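Local coordinates for protein Exo-alpha-sialidase (Clostridium perfringens, PDB 2V72) that binds galactose through a family 32 carbohydrate-binding module of a large sialidase toxin, and probably directs the enzyme to galactose-bearing glycans, at residues 36-41 with 72-77; 18-23 with 27-32. All blocks are in the same frame, centred on the assembly; numbering follows the deposited sequence.

Contact 1 (36-41 with 72-77); sequences NINTMW and PRTSGN. With CA (calcium ion), chain B; GAL (beta-D-galactopyranose), chain C.
Arg73 and Met40 meet where two loops at one end of the beta-sandwich (F5/8 type C, or discoidin-like, fold) run side by side, between the calcium site and the galactose pocket of this family 32 module. Arg73 comes first along 72-77. Its CB lies 3.7 Å from Met40 CE, and the same methyl sits 3.6 Å above the guanidinium plane, displaced toward the rim, while Met40 SD runs beside CB and NH1. The bend of the methionine at chi3 (88°) brings CE back over the arginine. In the guanidinium plane the group is held from within its own loop: NE donates to Ser75 O at 2.6 Å, with the acceptor 8° out of plane. NH1 is also bonded to Asn78 O; with Met40 CE over one face, these two bonds limit how the head can turn. It meets galactose with both terminal nitrogens: NH1 and NH2 donate to O3 at 2.8 and 2.9 Å, whereas NH2 to O2 is weak. The arginine therefore grips one sugar hydroxyl twice.

Thr74 follows, bordering the turn that carries calcium ligands. Its CB lies 3.5 Å from Ile37 O, and its CG2 faces Asn38 OD1. No direct hydrogen bond joins the segments; one water bridges them, donating to Ile37 O and accepting from Thr74 N.

The opposing type I turn, Asn36 to Thr39, wraps the calcium ion with Asn36 O, Thr39 O and Thr39 OG1, and Ser31, Asp34, Ala137 and Glu138 complete the site. An Asx turn braces it: Asn36 OD1 accepts from Asn38 N at 2.7 Å, with Asn38 N in the plane of the Asn36 side-chain carbonyl.

Contact 2 (18-23 with 27-32); sequences ASATSE and DPASSA. With CA (calcium ion), chain B.
Glu23 reaches across to the start of the 3-10 turn at 29-32, where its OE1 accepts from Ala29 N at 2.7 Å. The bond is almost straight, 175° at the hydrogen, and the amide approaches OE1 almost in line with its C-O bond. A water donates to the same oxygen and accepts from Ser30 N, so one carboxylate oxygen serves two successive backbone amides, one directly and one through water. A chi1 of 61° sets Glu23 CG on the side flanked by both N and C, and the outstretched remainder carries the carboxylate alongside Pro28, OE1 lying 3.4 Å from Pro28 CA.

Beside this polar bond, Ala29 CB fits against the strand: it lies 3.5 Å from Ser19 C and 3.9 Å from the CB atoms of both Ala18 and Ala20. Ala18 CB also approaches Ala29 O.

Farther out, Ser31 N to Pro28 O and Ala32 N to Ala29 O hold the turn, from which Ser31 O binds calcium at 2.3 Å. Asp27 OD2 accepts from Trp45 NE1 of the galactose pocket. The turn thus packs on edge strand 17-20, with Ala29 and Ala32 also touching Leu55 of the adjacent antiparallel strand 53-59.

In the fold
Contact 1 is a surface meeting of two loops, with exposed Ile37, Asn38 and Thr74 beside buried Arg73; contact 2 is partly buried, its Ala29 set against an edge strand. The chemistry follows: contact 1 relies on sulfur and methyl packing and a bridging water, contact 2 on a direct carboxylate-to-amide bond and close alanine packing. They share the calcium ion, bound by Asn36 and Thr39 from 36-41 and by Ser31 from 27-32. They also touch directly: Trp41 NE1 lies 2.8 Å from Ser22 O, a probable hydrogen bond, and Met40 O packs against Asp27 CB. Their centres are about 13 Å apart.

Contact 1 (36-41 with 72-77)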
loop_
_atom_site.group_PDB
_atom_site.type_symbol
_atom_site.label_atom_id
_atom_site.label_comp_id
_atom_site.label_asym_id
_atom_site.label_seq_id
_atom_site.Cartn_x
_atom_site.Cartn_y
_atom_site.Cartn_z
ATOM N N ASN A 36 -2.552 5.189 -12.339
ATOM C CA ASN A 36 -3.787 4.804 -13.016
ATOM C C ASN A 36 -4.715 4.067 -12.057
ATOM O O ASN A 36 -4.370 3.002 -11.554
ATOM C CB ASN A 36 -3.464 3.917 -14.232
ATOM C CG ASN A 36 -4.672 3.682 -15.138
ATOM O OD1 ASN A 36 -5.776 3.407 -14.676
ATOM N ND2 ASN A 36 -4.453 3.782 -16.439
ATOM N N ILE A 37 -5.896 4.625 -11.812
ATOM C CA ILE A 37 -6.843 4.036 -10.859
ATOM C C ILE A 37 -7.605 2.813 -11.415
ATOM O O ILE A 37 -8.347 2.140 -10.682
ATOM C CB ILE A 37 -7.811 5.108 -10.275
ATOM C CG1 ILE A 37 -8.675 5.735 -11.378
ATOM C CG2 ILE A 37 -7.015 6.181 -9.503
ATOM C CD1 ILE A 37 -9.463 7.001 -10.951
ATOM N N ASN A 38 -7.413 2.533 -12.704
ATOM C CA ASN A 38 -8.002 1.353 -13.347
ATOM C C ASN A 38 -7.146 0.084 -13.229
ATOM O O ASN A 38 -7.636 -1.015 -13.474
ATOM C CB ASN A 38 -8.326 1.638 -14.820
ATOM C CG ASN A 38 -9.382 2.721 -14.990
ATOM O OD1 ASN A 38 -10.312 2.845 -14.189
ATOM N ND2 ASN A 38 -9.239 3.513 -16.044
ATOM N N THR A 39 -5.875 0.242 -12.859
ATOM C CA THR A 39 -4.979 -0.897 -12.629
ATOM C C THR A 39 -4.700 -1.024 -11.135
ATOM O O THR A 39 -4.442 -0.016 -10.460
ATOM C CB THR A 39 -3.625 -0.711 -13.324
ATOM O OG1 THR A 39 -2.995 0.461 -12.796
ATOM C CG2 THR A 39 -3.784 -0.564 -14.835
ATOM N N MET A 40 -4.710 -2.258 -10.632
ATOM C CA MET A 40 -4.462 -2.517 -9.213
ATOM C C MET A 40 -3.407 -3.589 -8.949
ATOM O O MET A 40 -3.138 -4.433 -9.814
ATOM C CB MET A 40 -5.761 -2.940 -8.532
ATOM C CG MET A 40 -6.303 -4.280 -8.991
ATOM S SD MET A 40 -7.925 -4.585 -8.291
ATOM C CE MET A 40 -8.951 -3.808 -9.544
ATOM N N TRP A 41 -2.825 -3.545 -7.749
ATOM C CA TRP A 41 -2.162 -4.701 -7.173
ATOM C C TRP A 41 -3.246 -5.535 -6.511
ATOM O O TRP A 41 -4.145 -4.998 -5.867
ATOM C CB TRP A 41 -1.095 -4.308 -6.131
ATOM C CG TRP A 41 -0.696 -5.475 -5.262
ATOM C CD1 TRP A 41 -0.033 -6.604 -5.664
ATOM C CD2 TRP A 41 -0.968 -5.652 -3.857
ATOM N NE1 TRP A 41 0.128 -7.465 -4.605
ATOM C CE2 TRP A 41 -0.429 -6.908 -3.484
ATOM C CE3 TRP A 41 -1.599 -4.869 -2.880
ATOM C CZ2 TRP A 41 -0.504 -7.401 -2.176
ATOM C CZ3 TRP A 41 -1.675 -5.356 -1.586
ATOM C CH2 TRP A 41 -1.127 -6.616 -1.241
ATOM N N PRO A 72 -8.356 2.314 -2.950
ATOM C CA PRO A 72 -8.927 1.013 -3.265
ATOM C C PRO A 72 -9.288 0.877 -4.741
ATOM O O PRO A 72 -9.242 1.856 -5.495
ATOM C CB PRO A 72 -10.202 0.970 -2.405
ATOM C CG PRO A 72 -10.034 2.034 -1.393
ATOM C CD PRO A 72 -9.247 3.093 -2.071
ATOM N N ARG A 73 -9.652 -0.335 -5.140
ATOM C CA ARG A 73 -10.135 -0.599 -6.489
ATOM C C ARG A 73 -11.353 0.254 -6.842
ATOM O O ARG A 73 -12.292 0.396 -6.062
ATOM C CB ARG A 73 -10.439 -2.085 -6.676
ATOM C CG ARG A 73 -11.488 -2.659 -5.740
ATOM C CD ARG A 73 -11.539 -4.171 -5.850
ATOM N NE ARG A 73 -11.884 -4.608 -7.199
ATOM C CZ ARG A 73 -11.590 -5.801 -7.710
ATOM N NH1 ARG A 73 -10.921 -6.705 -6.997
ATOM N NH2 ARG A 73 -11.954 -6.084 -8.949
ATOM N N THR A 74 -11.305 0.822 -8.040
ATOM C CA THR A 74 -12.300 1.761 -8.540
ATOM C C THR A 74 -13.662 1.071 -8.778
ATOM O O THR A 74 -14.701 1.724 -8.850
ATOM C CB THR A 74 -11.739 2.452 -9.821
ATOM O OG1 THR A 74 -12.107 3.835 -9.845
ATOM C CG2 THR A 74 -12.197 1.757 -11.091
ATOM N N SER A 75 -13.635 -0.258 -8.851
ATOM C CA SER A 75 -14.807 -1.084 -9.120
ATOM C C SER A 75 -14.594 -2.463 -8.480
ATOM O O SER A 75 -13.456 -2.922 -8.358
ATOM C CB SER A 75 -15.005 -1.209 -10.630
ATOM O OG SER A 75 -15.940 -2.216 -10.948
ATOM N N GLY A 76 -15.680 -3.113 -8.070
ATOM C CA GLY A 76 -15.603 -4.378 -7.336
ATOM C C GLY A 76 -15.241 -4.147 -5.880
ATOM O O GLY A 76 -14.837 -3.046 -5.509
ATOM N N ASN A 77 -15.386 -5.173 -5.044
ATOM C CA ASN A 77 -14.981 -5.044 -3.634
ATOM C C ASN A 77 -13.877 -5.999 -3.137
ATOM O O ASN A 77 -13.300 -5.785 -2.068
ATOM C CB ASN A 77 -16.198 -5.025 -2.688
ATOM C CG ASN A 77 -16.978 -6.333 -2.671
ATOM O OD1 ASN A 77 -17.947 -6.468 -1.912
ATOM N ND2 ASN A 77 -16.574 -7.299 -3.495
HETATM CA CA CA B . -2.803 1.670 -10.540
HETATM C C1 GAL C . -12.923 -11.053 -9.847
HETATM C C2 GAL C . -12.340 -9.649 -9.711
HETATM C C3 GAL C . -10.815 -9.700 -9.562
HETATM C C4 GAL C . -10.368 -10.729 -8.521
HETATM C C5 GAL C . -11.067 -12.066 -8.722
HETATM C C6 GAL C . -10.714 -13.029 -7.591
HETATM O O1 GAL C . -14.323 -10.961 -9.777
HETATM O O2 GAL C . -12.716 -8.858 -10.819
HETATM O O3 GAL C . -10.346 -8.432 -9.165
HETATM O O4 GAL C . -10.656 -10.257 -7.223
HETATM O O5 GAL C . -12.477 -11.881 -8.785
HETATM O O6 GAL C . -11.063 -14.346 -7.961
HETATM O O HOH W 1 -9.339 -0.085 -9.793
#

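Contact 2 (18-23 with 27-32)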
loop_
_atom_site.group_PDB
_atom_site.type_symbol
_atom_site.label_atom_id
_atom_site.label_comp_id
_atom_site.label_asym_id
_atom_site.label_seq_id
_atom_site.Cartn_x
_atom_site.Cartn_y
_atom_site.Cartn_z
ATOM N N ALA A 18 7.967 -1.270 -6.737
ATOM C CA ALA A 18 7.041 -2.007 -5.897
ATOM C C ALA A 18 7.295 -3.509 -5.913
ATOM O O ALA A 18 7.830 -4.059 -6.884
ATOM C CB ALA A 18 5.600 -1.698 -6.294
ATOM N N SER A 19 6.876 -4.157 -4.832
ATOM C CA SER A 19 7.079 -5.576 -4.623
ATOM C C SER A 19 5.935 -6.087 -3.764
ATOM O O SER A 19 5.452 -5.366 -2.902
ATOM C CB SER A 19 8.413 -5.792 -3.896
ATOM O OG SER A 19 8.776 -7.156 -3.901
ATOM N N ALA A 20 5.497 -7.323 -3.995
ATOM C CA ALA A 20 4.483 -7.945 -3.141
ATOM C C ALA A 20 4.740 -9.436 -2.900
ATOM O O ALA A 20 5.374 -10.104 -3.711
ATOM C CB ALA A 20 3.107 -7.733 -3.719
ATOM N N THR A 21 4.233 -9.944 -1.781
ATOM C CA THR A 21 4.436 -11.330 -1.380
ATOM C C THR A 21 3.460 -12.249 -2.123
ATOM O O THR A 21 3.667 -13.470 -2.196
ATOM C CB THR A 21 4.242 -11.499 0.142
ATOM O OG1 THR A 21 2.944 -11.015 0.517
ATOM C CG2 THR A 21 5.307 -10.735 0.910
ATOM N N SER A 22 2.393 -11.640 -2.650
ATOM C CA SER A 22 1.397 -12.316 -3.482
ATOM C C SER A 22 0.867 -11.350 -4.528
ATOM O O SER A 22 0.502 -10.209 -4.209
ATOM C CB SER A 22 0.236 -12.828 -2.644
ATOM O OG SER A 22 -0.694 -13.515 -3.467
ATOM N N GLU A 23 0.844 -11.803 -5.781
ATOM C CA GLU A 23 0.312 -10.996 -6.867
ATOM C C GLU A 23 -0.236 -11.855 -7.993
ATOM O O GLU A 23 0.408 -12.823 -8.441
ATOM C CB GLU A 23 1.326 -9.943 -7.369
ATOM C CG GLU A 23 2.651 -10.466 -7.931
ATOM C CD GLU A 23 3.818 -9.495 -7.731
ATOM O OE1 GLU A 23 3.731 -8.329 -8.166
ATOM O OE2 GLU A 23 4.847 -9.902 -7.147
ATOM N N ASP A 27 -2.404 -8.446 -12.034
ATOM C CA ASP A 27 -2.371 -7.398 -11.016
ATOM C C ASP A 27 -1.057 -7.379 -10.234
ATOM O O ASP A 27 -1.043 -7.727 -9.050
ATOM C CB ASP A 27 -3.529 -7.601 -10.033
ATOM C CG ASP A 27 -4.883 -7.592 -10.708
ATOM O OD1 ASP A 27 -5.003 -7.002 -11.798
ATOM O OD2 ASP A 27 -5.831 -8.171 -10.142
ATOM N N PRO A 28 0.054 -6.982 -10.885
ATOM C CA PRO A 28 1.343 -6.984 -10.183
ATOM C C PRO A 28 1.487 -5.809 -9.208
ATOM O O PRO A 28 0.753 -4.828 -9.309
ATOM C CB PRO A 28 2.356 -6.838 -11.318
ATOM C CG PRO A 28 1.625 -6.073 -12.370
ATOM C CD PRO A 28 0.184 -6.500 -12.273
ATOM N N ALA A 29 2.437 -5.918 -8.283
ATOM C CA ALA A 29 2.755 -4.840 -7.342
ATOM C C ALA A 29 2.951 -3.461 -7.995
ATOM O O ALA A 29 2.557 -2.443 -7.423
ATOM C CB ALA A 29 3.970 -5.208 -6.542
ATOM N N SER A 30 3.554 -3.447 -9.186
ATOM C CA SER A 30 3.878 -2.231 -9.926
ATOM C C SER A 30 2.642 -1.449 -10.369
ATOM O O SER A 30 2.705 -0.238 -10.612
ATOM C CB SER A 30 4.724 -2.578 -11.151
ATOM O OG SER A 30 4.009 -3.411 -12.055
ATOM N N SER A 31 1.521 -2.149 -10.474
ATOM C CA SER A 31 0.271 -1.532 -10.861
ATOM C C SER A 31 -0.344 -0.713 -9.735
ATOM O O SER A 31 -1.301 0.015 -9.962
ATOM C CB SER A 31 -0.704 -2.593 -11.365
ATOM O OG SER A 31 -0.353 -2.971 -12.681
ATOM N N ALA A 32 0.212 -0.830 -8.529
ATOM C CA ALA A 32 -0.201 -0.008 -7.392
ATOM C C ALA A 32 0.398 1.397 -7.454
ATOM O O ALA A 32 -0.085 2.309 -6.780
ATOM C CB ALA A 32 0.173 -0.685 -6.086
HETATM CA CA CA B . -2.803 1.670 -10.540
HETATM O O HOH W 2 5.242 -6.014 -9.553
#